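Local coordinates for protein excinuclease ABC, subunit A. (Deinococcus radiodurans, PDB 2VF7) that binds DNA and ATP and hydrolyses ATP as a zinc-containing member of the UvrA family, probably recognising damaged DNA in excision repair, at residues Ala410-Ala415 and Gly530-Gly535; Leu757-Thr762 and Val789-Gln794; Trp801-Gly806 and Gly814-Gln819. The protein carries 1 engineered substitution. All blocks are in the same frame, centred on the assembly; numbering follows the deposited sequence.

Overall arrangement
Taken from the N terminus, the three contacts follow one another in series, with none enclosing or crossing another. Interaction 1 closes the longest loop, of 114 residues, and joins the loop after strand 402-406 of one six-stranded sheet to the phosphate-binding loop after strand 525-529 of a second. Interaction 2 then closes a stretch of 26 residues, across the ends of strands 753-758 and 785-789 of the second sheet. Interaction 3 closes a seven-residue connection in the hairpin at the edge of that same sheet. Residues 410-415 pack on H791 and M793, and S534 packs on I805, so interaction 1 touches both of the others, whereas interactions 2 and 3 remain apart.

Interaction 1. Residues Ala410-Ala415 and Gly530-Gly535; sequences AGLHPA and GVSGSG. With ADP (adenosine-5'-diphosphate), chain D.
In the P-loop (Walker A motif) of the second ABC-type nucleotide-binding unit, S532 and G530 meet G411 and H413, which follow the Walker B strand of the first unit in the place where ABC ATPases carry their D-loop. Contact of a D-loop with the Walker A motif of a partner unit is a recurring theme of ABC ATPases, and here both units belong to one chain. The central bond runs from S532 OG to G411 O, 3.0 Å long. The hydroxyl approaches with a C=O...donor angle of 145°, tilted modestly from the carbonyl plane, and OG also lies 3.8 Å from L412 CD2. An alanine in place of S532 would probably leave the G411 carbonyl without this donor and loosen the hold between the two loops. The second link is slighter: chi1 of -163° sets H413 CG anti to the backbone N, and ND1 of the ring lies 3.4 Å from G530 O, a weak hydrogen bond. A water bridges the same two residues, bonded to H413 ND1 at 3.1 Å and accepting from G530 N at 3.0 Å. G530 O also receives K536 NZ, so the same carbonyl ties the histidine to the lysine of the nucleotide site. P414 CD sits 3.3 Å above one face of the H413 ring, toward its rim, while M793 of helix 793-796 and V832 also pack on the imidazole. S532 is itself part of a type II turn from V531 to S534, and the loop here offers the amides of G533 and G535 to the beta-phosphate of ADP. G535 N is hydrogen-bonded to O3B of ADP, and G533 N reaches O1B of ADP at 2.8 Å with an N-H...acceptor angle of 164°.

Interaction 2. Residues Leu757-Thr762 and Val789-Gln794; sequences LDEPTT and VEHKMQ
E759, just past the end of strand 753-758, reaches toward H791 and K792, joining stretches that match the Walker B and H-loop regions of ABC ATPases. Its CB lies in the plane of the H791 ring, at the edge, and CG comes still closer there, 2.9 Å from H791 ND1. A bend at chi2 (-68°) then turns CD away from the chain's first course. At the tip, OE1 accepts the T761 hydroxyl, OG1 to OE1 3.0 Å, through its syn lone pair, with a weak second bond from T761 N. The place of OE2 is doubtful, because it is modelled too close to the E790 carboxylate. K792 also runs past T761, whose OG1 is 3.1 Å from K792 CE, and NZ makes a weak bond to T761 O. At the strand ends V789 N donates to L757 O at 2.8 Å, and D758 pairs with V789 in a parallel bridge. H791 ND1 is buried with no polar partner in the model. Chemically, the hydroxyl and amide of T761 both donate to OE1, and this pair of bonds would help to hold the turn of the E759 carboxylate.

Interaction 3. Residues Trp801-Gly806 and Gly814-Gln819; sequences WVLDIG and GRLVAQ
A beta hairpin at the edge of the second ATPase sheet carries a classic beta bulge, in which V817 and A818 both face D804. The D804 carbonyl takes V817 N at 2.8 Å, with an N-H...acceptor angle of 165°, and more weakly A818 N. In return D804 N donates to A818 O at 2.7 Å. The bulge shifts the register by one residue, so L803 pairs with Q819 but I805 with L816, both non-hydrogen-bonded pairs. On the face with these side chains, L816 CD1 lies 3.7 Å from I805 CD1 and also touches L803 CG, beside V518 of strand 516-521. On the other face, D804 CB rests on A818 CB. The D804 carboxylate, its CG anti to the backbone N (chi1 -162°), runs alongside V817, with OD2 3.1 Å from V817 CG1. T529 OG1 on OD1 ties the side chain to the neighbouring strand 525-529, while S831 OG bonds to OD2. Farther along, Q819 CA makes a C-H...O contact with V802 O. At the turn end, G806 CA comes within 3.4 Å of G814 N, and a side-chain carbon on G806 would collide with that nitrogen.

Interaction 1. Residues Ala410-Ala415 and Gly530-Gly535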
ATOM      1  N   ALA A 410      -8.248  29.122  -7.680  1.00 59.30           N
ATOM      2  CA  ALA A 410      -8.943  28.845  -8.928  1.00 59.73           C
ATOM      3  C   ALA A 410     -10.432  28.704  -8.635  1.00 59.92           C
ATOM      4  O   ALA A 410     -10.832  27.869  -7.810  1.00 60.27           O
ATOM      5  CB  ALA A 410      -8.405  27.588  -9.568  1.00 59.20           C
ATOM      6  N   GLY A 411     -11.241  29.529  -9.306  1.00 59.74           N
ATOM      7  CA  GLY A 411     -12.685  29.531  -9.118  1.00 58.68           C
ATOM      8  C   GLY A 411     -13.113  30.418  -7.974  1.00 58.35           C
ATOM      9  O   GLY A 411     -14.301  30.500  -7.653  1.00 58.83           O
ATOM     10  N   LEU A 412     -12.145  31.082  -7.355  1.00 57.66           N
ATOM     11  CA  LEU A 412     -12.429  32.001  -6.283  1.00 57.32           C
ATOM     12  C   LEU A 412     -12.631  33.403  -6.806  1.00 57.36           C
ATOM     13  O   LEU A 412     -11.842  33.895  -7.625  1.00 56.91           O
ATOM     14  CB  LEU A 412     -11.297  32.023  -5.241  1.00 57.27           C
ATOM     15  CG  LEU A 412     -11.546  31.502  -3.825  1.00 56.16           C
ATOM     16  CD1 LEU A 412     -10.685  32.260  -2.878  1.00 55.02           C
ATOM     17  CD2 LEU A 412     -12.986  31.695  -3.439  1.00 58.52           C
ATOM     18  N   HIS A 413     -13.687  34.035  -6.294  1.00 57.33           N
ATOM     19  CA  HIS A 413     -13.952  35.453  -6.467  1.00 57.51           C
ATOM     20  C   HIS A 413     -12.985  36.300  -5.637  1.00 57.42           C
ATOM     21  O   HIS A 413     -12.646  35.896  -4.526  1.00 57.73           O
ATOM     22  CB  HIS A 413     -15.366  35.744  -5.983  1.00 57.68           C
ATOM     23  CG  HIS A 413     -15.905  37.056  -6.455  1.00 57.33           C
ATOM     24  ND1 HIS A 413     -16.557  37.196  -7.659  1.00 56.96           N
ATOM     25  CD2 HIS A 413     -15.870  38.287  -5.899  1.00 56.31           C
ATOM     26  CE1 HIS A 413     -16.916  38.456  -7.815  1.00 56.93           C
ATOM     27  NE2 HIS A 413     -16.505  39.139  -6.763  1.00 55.56           N
ATOM     28  N   PRO A 414     -12.561  37.485  -6.147  1.00 57.28           N
ATOM     29  CA  PRO A 414     -11.668  38.354  -5.368  1.00 57.24           C
ATOM     30  C   PRO A 414     -12.220  38.753  -4.003  1.00 57.26           C
ATOM     31  O   PRO A 414     -11.440  39.035  -3.096  1.00 57.72           O
ATOM     32  CB  PRO A 414     -11.500  39.594  -6.252  1.00 57.10           C
ATOM     33  CG  PRO A 414     -11.837  39.154  -7.608  1.00 57.27           C
ATOM     34  CD  PRO A 414     -12.858  38.067  -7.467  1.00 57.47           C
ATOM     35  N   ALA A 415     -13.547  38.767  -3.858  1.00 57.35           N
ATOM     36  CA  ALA A 415     -14.195  39.064  -2.576  1.00 57.48           C
ATOM     37  C   ALA A 415     -13.947  37.995  -1.510  1.00 57.74           C
ATOM     38  O   ALA A 415     -14.201  38.236  -0.332  1.00 58.11           O
ATOM     39  CB  ALA A 415     -15.681  39.270  -2.763  1.00 57.12           C
ATOM     40  N   GLY A 530     -19.526  36.525 -10.688  1.00 49.22           N
ATOM     41  CA  GLY A 530     -20.278  36.220  -9.472  1.00 49.46           C
ATOM     42  C   GLY A 530     -19.508  35.344  -8.501  1.00 50.06           C
ATOM     43  O   GLY A 530     -18.524  34.690  -8.882  1.00 49.98           O
ATOM     44  N   VAL A 531     -19.956  35.353  -7.243  1.00 50.47           N
ATOM     45  CA  VAL A 531     -19.421  34.551  -6.120  1.00 51.02           C
ATOM     46  C   VAL A 531     -19.445  33.031  -6.416  1.00 51.81           C
ATOM     47  O   VAL A 531     -20.230  32.574  -7.259  1.00 51.81           O
ATOM     48  CB  VAL A 531     -20.234  34.916  -4.814  1.00 51.36           C
ATOM     49  CG1 VAL A 531     -20.588  33.713  -3.958  1.00 51.70           C
ATOM     50  CG2 VAL A 531     -19.538  36.011  -4.004  1.00 50.32           C
ATOM     51  N   SER A 532     -18.580  32.251  -5.749  1.00 52.46           N
ATOM     52  CA  SER A 532     -18.585  30.796  -5.914  1.00 52.78           C
ATOM     53  C   SER A 532     -19.906  30.260  -5.391  1.00 52.83           C
ATOM     54  O   SER A 532     -20.376  30.673  -4.329  1.00 52.82           O
ATOM     55  CB  SER A 532     -17.437  30.125  -5.169  1.00 52.77           C
ATOM     56  OG  SER A 532     -16.225  30.841  -5.328  1.00 55.38           O
ATOM     57  N   GLY A 533     -20.506  29.343  -6.140  1.00 52.81           N
ATOM     58  CA  GLY A 533     -21.807  28.790  -5.764  1.00 52.75           C
ATOM     59  C   GLY A 533     -22.988  29.685  -6.096  1.00 52.25           C
ATOM     60  O   GLY A 533     -24.114  29.396  -5.691  1.00 51.97           O
ATOM     61  N   SER A 534     -22.723  30.768  -6.830  1.00 52.32           N
ATOM     62  CA  SER A 534     -23.760  31.686  -7.333  1.00 52.11           C
ATOM     63  C   SER A 534     -24.706  31.022  -8.310  1.00 52.35           C
ATOM     64  O   SER A 534     -25.912  31.014  -8.086  1.00 52.98           O
ATOM     65  CB  SER A 534     -23.121  32.872  -8.037  1.00 52.05           C
ATOM     66  OG  SER A 534     -22.444  33.685  -7.109  1.00 52.80           O
ATOM     67  N   GLY A 535     -24.165  30.491  -9.411  1.00 52.25           N
ATOM     68  CA  GLY A 535     -24.985  29.856 -10.439  1.00 52.09           C
ATOM     69  C   GLY A 535     -24.537  30.078 -11.870  1.00 52.22           C
ATOM     70  O   GLY A 535     -25.225  29.688 -12.800  1.00 52.34           O
TER
HETATM   71  PB  ADP D 901     -20.754  28.580  -9.470  1.00 44.43           P
HETATM   72  O1B ADP D 901     -19.668  28.198  -8.497  1.00 43.63           O
HETATM   73  O2B ADP D 901     -20.634  28.011 -10.856  1.00 43.89           O
HETATM   74  O3B ADP D 901     -21.012  30.062  -9.434  1.00 43.89           O
HETATM   75  PA  ADP D 901     -22.855  26.577  -9.492  1.00 44.89           P
HETATM   76  O1A ADP D 901     -22.202  25.335  -8.978  1.00 46.20           O
HETATM   77  O2A ADP D 901     -23.098  26.760 -10.956  1.00 44.70           O
HETATM   78  O3A ADP D 901     -22.112  27.889  -8.907  1.00 44.94           O
HETATM   79  O5' ADP D 901     -24.316  26.569  -8.802  1.00 48.88           O
HETATM   80  C5' ADP D 901     -24.503  26.947  -7.444  1.00 50.38           C
HETATM   81  C4' ADP D 901     -25.551  26.110  -6.728  1.00 52.91           C
HETATM   82  O4' ADP D 901     -25.951  24.986  -7.507  1.00 54.38           O
HETATM   83  C3' ADP D 901     -24.918  25.549  -5.468  1.00 55.85           C
HETATM   84  O3' ADP D 901     -25.873  25.557  -4.409  1.00 56.17           O
HETATM   85  C2' ADP D 901     -24.542  24.127  -5.841  1.00 56.44           C
HETATM   86  O2' ADP D 901     -24.446  23.240  -4.719  1.00 57.99           O
HETATM   87  C1' ADP D 901     -25.631  23.756  -6.829  1.00 55.69           C
HETATM   88  N9  ADP D 901     -25.147  22.719  -7.772  1.00 55.64           N
HETATM   89  C8  ADP D 901     -24.358  22.933  -8.851  1.00 56.04           C
HETATM   90  N7  ADP D 901     -24.097  21.784  -9.517  1.00 55.99           N
HETATM   91  C5  ADP D 901     -24.729  20.799  -8.839  1.00 56.09           C
HETATM   92  C6  ADP D 901     -24.873  19.328  -8.987  1.00 56.05           C
HETATM   93  N6  ADP D 901     -24.267  18.685 -10.016  1.00 56.18           N
HETATM   94  N1  ADP D 901     -25.623  18.663  -8.074  1.00 55.79           N
HETATM   95  C2  ADP D 901     -26.223  19.296  -7.039  1.00 55.83           C
HETATM   96  N3  ADP D 901     -26.136  20.630  -6.844  1.00 56.20           N
HETATM   97  C4  ADP D 901     -25.418  21.420  -7.693  1.00 55.47           C
HETATM   98  O   HOH W   1     -16.500  36.182 -10.628  1.00 42.52           O

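Interaction 2. Residues Leu757-Thr762 and Val789-Gln794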
ATOM      1  N   LEU A 757     -17.272  29.077 -22.974  1.00 60.00           N
ATOM      2  CA  LEU A 757     -15.985  28.794 -22.362  1.00 61.24           C
ATOM      3  C   LEU A 757     -16.044  28.969 -20.832  1.00 62.42           C
ATOM      4  O   LEU A 757     -16.564  29.965 -20.316  1.00 62.42           O
ATOM      5  CB  LEU A 757     -14.940  29.749 -22.952  1.00 61.20           C
ATOM      6  CG  LEU A 757     -14.296  29.626 -24.348  1.00 61.59           C
ATOM      7  CD1 LEU A 757     -15.161  28.984 -25.409  1.00 62.58           C
ATOM      8  CD2 LEU A 757     -13.811  30.995 -24.846  1.00 61.18           C
ATOM      9  N   ASP A 758     -15.528  27.991 -20.104  1.00 63.85           N
ATOM     10  CA  ASP A 758     -15.380  28.109 -18.651  1.00 65.42           C
ATOM     11  C   ASP A 758     -13.986  28.686 -18.367  1.00 65.98           C
ATOM     12  O   ASP A 758     -13.057  28.431 -19.114  1.00 66.40           O
ATOM     13  CB  ASP A 758     -15.586  26.726 -18.014  1.00 65.85           C
ATOM     14  CG  ASP A 758     -15.368  26.713 -16.505  0.70 66.71           C
ATOM     15  OD1 ASP A 758     -14.748  25.733 -16.022  0.70 67.53           O
ATOM     16  OD2 ASP A 758     -15.819  27.652 -15.805  0.70 67.28           O
ATOM     17  N   GLU A 759     -13.847  29.455 -17.294  1.00 67.17           N
ATOM     18  CA  GLU A 759     -12.625  30.219 -16.986  1.00 68.10           C
ATOM     19  C   GLU A 759     -11.415  29.969 -17.909  1.00 68.56           C
ATOM     20  O   GLU A 759     -10.499  29.266 -17.534  1.00 69.13           O
ATOM     21  CB  GLU A 759     -12.239  30.004 -15.524  1.00 68.43           C
ATOM     22  CG  GLU A 759     -11.878  31.294 -14.789  1.00 70.18           C
ATOM     23  CD  GLU A 759     -10.592  31.928 -15.290  1.00 73.10           C
ATOM     24  OE1 GLU A 759      -9.655  31.175 -15.671  1.00 75.81           O
ATOM     25  OE2 GLU A 759     -10.517  33.174 -15.303  1.00 71.93           O
ATOM     26  N   PRO A 760     -11.393  30.576 -19.112  1.00 69.01           N
ATOM     27  CA  PRO A 760     -10.416  30.162 -20.148  1.00 69.32           C
ATOM     28  C   PRO A 760      -8.930  30.389 -19.811  1.00 69.58           C
ATOM     29  O   PRO A 760      -8.043  29.927 -20.545  1.00 69.78           O
ATOM     30  CB  PRO A 760     -10.825  30.998 -21.379  1.00 69.47           C
ATOM     31  CG  PRO A 760     -12.194  31.523 -21.068  1.00 69.54           C
ATOM     32  CD  PRO A 760     -12.253  31.676 -19.583  1.00 68.52           C
ATOM     33  N   THR A 761      -8.670  31.087 -18.711  1.00 69.78           N
ATOM     34  CA  THR A 761      -7.307  31.410 -18.307  1.00 69.55           C
ATOM     35  C   THR A 761      -6.857  30.545 -17.126  1.00 68.75           C
ATOM     36  O   THR A 761      -6.003  30.955 -16.330  1.00 68.64           O
ATOM     37  CB  THR A 761      -7.148  32.934 -17.975  1.00 70.14           C
ATOM     38  OG1 THR A 761      -7.906  33.283 -16.798  1.00 71.17           O
ATOM     39  CG2 THR A 761      -7.576  33.807 -19.163  1.00 70.32           C
ATOM     40  N   THR A 762      -7.440  29.350 -17.013  1.00 67.54           N
ATOM     41  CA  THR A 762      -7.039  28.407 -15.966  1.00 66.40           C
ATOM     42  C   THR A 762      -5.559  28.053 -16.154  1.00 64.70           C
ATOM     43  O   THR A 762      -5.132  27.705 -17.264  1.00 64.39           O
ATOM     44  CB  THR A 762      -7.935  27.130 -15.931  1.00 66.91           C
ATOM     45  OG1 THR A 762      -8.052  26.558 -17.245  1.00 68.00           O
ATOM     46  CG2 THR A 762      -9.341  27.468 -15.416  1.00 67.38           C
ATOM     47  N   VAL A 789     -17.670  31.945 -18.661  1.00 51.93           N
ATOM     48  CA  VAL A 789     -17.748  32.041 -17.195  1.00 52.76           C
ATOM     49  C   VAL A 789     -16.367  32.394 -16.626  1.00 53.74           C
ATOM     50  O   VAL A 789     -15.384  31.723 -16.901  1.00 53.76           O
ATOM     51  CB  VAL A 789     -18.452  30.818 -16.522  1.00 52.53           C
ATOM     52  CG1 VAL A 789     -18.697  29.694 -17.520  1.00 53.32           C
ATOM     53  CG2 VAL A 789     -17.748  30.353 -15.223  1.00 51.54           C
ATOM     54  N   GLU A 790     -16.303  33.487 -15.875  1.00 54.88           N
ATOM     55  CA  GLU A 790     -15.041  34.168 -15.628  1.00 56.13           C
ATOM     56  C   GLU A 790     -14.921  34.652 -14.174  1.00 57.29           C
ATOM     57  O   GLU A 790     -15.897  35.115 -13.585  1.00 57.55           O
ATOM     58  CB  GLU A 790     -14.914  35.320 -16.624  1.00 55.92           C
ATOM     59  CG  GLU A 790     -13.584  36.030 -16.663  1.00 56.97           C
ATOM     60  CD  GLU A 790     -12.413  35.097 -16.876  1.00 59.88           C
ATOM     61  OE1 GLU A 790     -12.280  34.503 -17.990  1.00 56.41           O
ATOM     62  OE2 GLU A 790     -11.627  34.966 -15.904  1.00 59.83           O
ATOM     63  N   HIS A 791     -13.716  34.530 -13.615  1.00 58.77           N
ATOM     64  CA  HIS A 791     -13.451  34.788 -12.194  1.00 59.94           C
ATOM     65  C   HIS A 791     -12.430  35.899 -11.956  1.00 60.09           C
ATOM     66  O   HIS A 791     -12.353  36.436 -10.851  1.00 60.54           O
ATOM     67  CB  HIS A 791     -12.966  33.507 -11.478  1.00 60.46           C
ATOM     68  CG  HIS A 791     -13.906  32.346 -11.602  1.00 61.70           C
ATOM     69  ND1 HIS A 791     -13.759  31.365 -12.563  1.00 63.26           N
ATOM     70  CD2 HIS A 791     -15.012  32.014 -10.893  1.00 62.87           C
ATOM     71  CE1 HIS A 791     -14.733  30.480 -12.442  1.00 62.74           C
ATOM     72  NE2 HIS A 791     -15.507  30.849 -11.436  1.00 63.82           N
ATOM     73  N   LYS A 792     -11.639  36.238 -12.970  1.00 60.19           N
ATOM     74  CA  LYS A 792     -10.647  37.296 -12.804  1.00 60.61           C
ATOM     75  C   LYS A 792     -10.941  38.579 -13.571  1.00 59.79           C
ATOM     76  O   LYS A 792     -11.308  38.571 -14.750  1.00 59.54           O
ATOM     77  CB  LYS A 792      -9.220  36.792 -13.066  1.00 61.30           C
ATOM     78  CG  LYS A 792      -9.000  36.099 -14.387  1.00 61.90           C
ATOM     79  CD  LYS A 792      -7.547  35.623 -14.514  1.00 62.82           C
ATOM     80  CE  LYS A 792      -7.319  34.231 -13.911  1.00 67.48           C
ATOM     81  NZ  LYS A 792      -5.987  33.647 -14.324  1.00 70.25           N
ATOM     82  N   MET A 793     -10.748  39.684 -12.870  1.00 58.78           N
ATOM     83  CA  MET A 793     -11.168  40.988 -13.317  1.00 57.92           C
ATOM     84  C   MET A 793     -10.312  41.525 -14.444  1.00 57.98           C
ATOM     85  O   MET A 793     -10.737  42.418 -15.155  1.00 57.90           O
ATOM     86  CB  MET A 793     -11.205  41.950 -12.129  1.00 57.43           C
ATOM     87  CG  MET A 793     -12.177  41.525 -11.010  1.00 56.51           C
ATOM     88  SD  MET A 793     -13.873  41.186 -11.553  1.00 55.53           S
ATOM     89  CE  MET A 793     -14.324  39.751 -10.569  1.00 55.96           C
ATOM     90  N   GLN A 794      -9.116  40.963 -14.611  1.00 58.57           N
ATOM     91  CA  GLN A 794      -8.224  41.286 -15.738  1.00 58.98           C
ATOM     92  C   GLN A 794      -8.938  41.015 -17.061  1.00 58.27           C
ATOM     93  O   GLN A 794      -8.907  41.836 -17.970  1.00 58.00           O
ATOM     94  CB  GLN A 794      -6.913  40.461 -15.660  1.00 59.33           C
ATOM     95  CG  GLN A 794      -5.850  40.787 -16.745  1.00 59.32           C
ATOM     96  CD  GLN A 794      -4.702  39.758 -16.816  1.00 60.41           C
ATOM     97  OE1 GLN A 794      -4.826  38.619 -16.335  1.00 63.97           O
ATOM     98  NE2 GLN A 794      -3.587  40.153 -17.434  1.00 60.02           N
TER

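Interaction 3. Residues Trp801-Gly806 and Gly814-Gln819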
ATOM      1  N   TRP A 801     -19.434  43.053 -22.735  1.00 47.57           N
ATOM      2  CA  TRP A 801     -20.626  42.998 -21.877  1.00 47.11           C
ATOM      3  C   TRP A 801     -20.328  42.139 -20.629  1.00 47.65           C
ATOM      4  O   TRP A 801     -19.355  41.378 -20.632  1.00 47.73           O
ATOM      5  CB  TRP A 801     -21.799  42.421 -22.669  1.00 46.29           C
ATOM      6  CG  TRP A 801     -23.149  42.625 -22.045  1.00 44.96           C
ATOM      7  CD1 TRP A 801     -23.850  41.714 -21.314  1.00 43.11           C
ATOM      8  CD2 TRP A 801     -23.964  43.809 -22.100  1.00 45.00           C
ATOM      9  NE1 TRP A 801     -25.037  42.238 -20.909  1.00 43.94           N
ATOM     10  CE2 TRP A 801     -25.146  43.528 -21.377  1.00 45.36           C
ATOM     11  CE3 TRP A 801     -23.816  45.074 -22.695  1.00 44.82           C
ATOM     12  CZ2 TRP A 801     -26.178  44.474 -21.219  1.00 44.77           C
ATOM     13  CZ3 TRP A 801     -24.846  46.014 -22.544  1.00 44.14           C
ATOM     14  CH2 TRP A 801     -26.003  45.709 -21.803  1.00 44.46           C
ATOM     15  N   VAL A 802     -21.132  42.275 -19.567  1.00 48.02           N
ATOM     16  CA  VAL A 802     -20.936  41.522 -18.305  1.00 48.84           C
ATOM     17  C   VAL A 802     -22.262  41.146 -17.634  1.00 49.39           C
ATOM     18  O   VAL A 802     -23.174  41.964 -17.553  1.00 49.56           O
ATOM     19  CB  VAL A 802     -20.043  42.285 -17.260  1.00 48.97           C
ATOM     20  CG1 VAL A 802     -19.943  41.507 -15.952  1.00 48.61           C
ATOM     21  CG2 VAL A 802     -18.641  42.574 -17.802  1.00 48.32           C
ATOM     22  N   LEU A 803     -22.350  39.908 -17.152  1.00 50.23           N
ATOM     23  CA  LEU A 803     -23.510  39.413 -16.400  1.00 51.24           C
ATOM     24  C   LEU A 803     -23.119  39.005 -14.977  1.00 51.50           C
ATOM     25  O   LEU A 803     -22.490  37.966 -14.763  1.00 51.54           O
ATOM     26  CB  LEU A 803     -24.151  38.215 -17.119  1.00 51.12           C
ATOM     27  CG  LEU A 803     -25.354  38.390 -18.060  1.00 52.17           C
ATOM     28  CD1 LEU A 803     -25.042  39.268 -19.256  1.00 51.57           C
ATOM     29  CD2 LEU A 803     -25.793  37.027 -18.550  1.00 51.65           C
ATOM     30  N   ASP A 804     -23.489  39.823 -14.006  1.00 52.01           N
ATOM     31  CA  ASP A 804     -23.174  39.526 -12.616  1.00 52.74           C
ATOM     32  C   ASP A 804     -24.295  38.694 -12.017  1.00 53.09           C
ATOM     33  O   ASP A 804     -25.445  39.111 -11.997  1.00 53.82           O
ATOM     34  CB  ASP A 804     -22.969  40.812 -11.811  1.00 52.76           C
ATOM     35  CG  ASP A 804     -22.236  40.572 -10.522  1.00 52.82           C
ATOM     36  OD1 ASP A 804     -21.195  39.896 -10.562  1.00 54.37           O
ATOM     37  OD2 ASP A 804     -22.668  41.068  -9.464  1.00 54.89           O
ATOM     38  N   ILE A 805     -23.952  37.510 -11.535  1.00 53.76           N
ATOM     39  CA  ILE A 805     -24.942  36.553 -11.087  1.00 53.91           C
ATOM     40  C   ILE A 805     -25.001  36.475  -9.575  1.00 54.11           C
ATOM     41  O   ILE A 805     -23.970  36.537  -8.900  1.00 53.60           O
ATOM     42  CB  ILE A 805     -24.694  35.160 -11.711  1.00 53.66           C
ATOM     43  CG1 ILE A 805     -24.918  35.203 -13.235  1.00 54.79           C
ATOM     44  CG2 ILE A 805     -25.568  34.089 -11.060  1.00 53.32           C
ATOM     45  CD1 ILE A 805     -26.257  35.842 -13.715  1.00 53.67           C
ATOM     46  N   GLY A 806     -26.240  36.377  -9.082  1.00 55.08           N
ATOM     47  CA  GLY A 806     -26.624  36.137  -7.675  1.00 55.44           C
ATOM     48  C   GLY A 806     -25.856  36.935  -6.656  1.00 55.65           C
ATOM     49  O   GLY A 806     -24.639  37.105  -6.814  1.00 56.06           O
ATOM     50  N   GLY A 814     -28.340  33.235  -7.177  1.00 57.93           N
ATOM     51  CA  GLY A 814     -29.234  32.761  -8.250  1.00 57.51           C
ATOM     52  C   GLY A 814     -29.991  33.833  -9.015  1.00 57.16           C
ATOM     53  O   GLY A 814     -30.794  33.533  -9.911  1.00 56.92           O
ATOM     54  N   ARG A 815     -29.729  35.086  -8.660  1.00 56.85           N
ATOM     55  CA  ARG A 815     -30.403  36.232  -9.260  1.00 56.57           C
ATOM     56  C   ARG A 815     -29.466  36.880 -10.261  1.00 55.41           C
ATOM     57  O   ARG A 815     -28.260  36.864 -10.074  1.00 55.08           O
ATOM     58  CB  ARG A 815     -30.759  37.272  -8.186  1.00 56.41           C
ATOM     59  CG  ARG A 815     -32.013  37.018  -7.359  1.00 56.84           C
ATOM     60  CD  ARG A 815     -32.204  38.101  -6.237  1.00 58.20           C
ATOM     61  NE  ARG A 815     -31.556  39.395  -6.520  1.00 62.48           N
ATOM     62  CZ  ARG A 815     -31.971  40.293  -7.423  1.00 64.55           C
ATOM     63  NH1 ARG A 815     -33.052  40.060  -8.163  1.00 66.15           N
ATOM     64  NH2 ARG A 815     -31.296  41.426  -7.604  1.00 65.01           N
ATOM     65  N   LEU A 816     -30.022  37.459 -11.320  1.00 54.39           N
ATOM     66  CA  LEU A 816     -29.250  38.353 -12.160  1.00 53.27           C
ATOM     67  C   LEU A 816     -29.136  39.630 -11.348  1.00 52.58           C
ATOM     68  O   LEU A 816     -30.143  40.241 -11.035  1.00 52.31           O
ATOM     69  CB  LEU A 816     -29.954  38.601 -13.497  1.00 53.21           C
ATOM     70  CG  LEU A 816     -29.246  39.508 -14.509  1.00 53.12           C
ATOM     71  CD1 LEU A 816     -27.858  39.003 -14.822  1.00 51.88           C
ATOM     72  CD2 LEU A 816     -30.037  39.617 -15.784  1.00 53.27           C
ATOM     73  N   VAL A 817     -27.924  40.016 -10.963  1.00 51.97           N
ATOM     74  CA  VAL A 817     -27.793  41.157 -10.041  1.00 51.47           C
ATOM     75  C   VAL A 817     -27.184  42.421 -10.660  1.00 51.02           C
ATOM     76  O   VAL A 817     -27.233  43.497 -10.061  1.00 51.57           O
ATOM     77  CB  VAL A 817     -27.128  40.760  -8.684  1.00 51.41           C
ATOM     78  CG1 VAL A 817     -25.633  41.010  -8.694  1.00 50.86           C
ATOM     79  CG2 VAL A 817     -27.789  41.505  -7.552  1.00 51.15           C
ATOM     80  N   ALA A 818     -26.606  42.277 -11.847  1.00 50.15           N
ATOM     81  CA  ALA A 818     -26.160  43.403 -12.651  1.00 49.33           C
ATOM     82  C   ALA A 818     -25.826  42.885 -14.023  1.00 49.00           C
ATOM     83  O   ALA A 818     -25.439  41.726 -14.168  1.00 49.09           O
ATOM     84  CB  ALA A 818     -24.953  44.078 -12.038  1.00 49.29           C
ATOM     85  N   GLN A 819     -25.991  43.752 -15.019  1.00 48.58           N
ATOM     86  CA  GLN A 819     -25.645  43.466 -16.410  1.00 48.12           C
ATOM     87  C   GLN A 819     -25.343  44.781 -17.150  1.00 47.86           C
ATOM     88  O   GLN A 819     -25.916  45.820 -16.815  1.00 47.80           O
ATOM     89  CB  GLN A 819     -26.762  42.669 -17.089  1.00 47.81           C
ATOM     90  CG  GLN A 819     -28.082  43.420 -17.290  1.00 48.47           C
ATOM     91  CD  GLN A 819     -29.241  42.506 -17.660  1.00 48.65           C
ATOM     92  OE1 GLN A 819     -29.081  41.534 -18.412  1.00 49.54           O
ATOM     93  NE2 GLN A 819     -30.420  42.809 -17.125  1.00 48.82           N
TER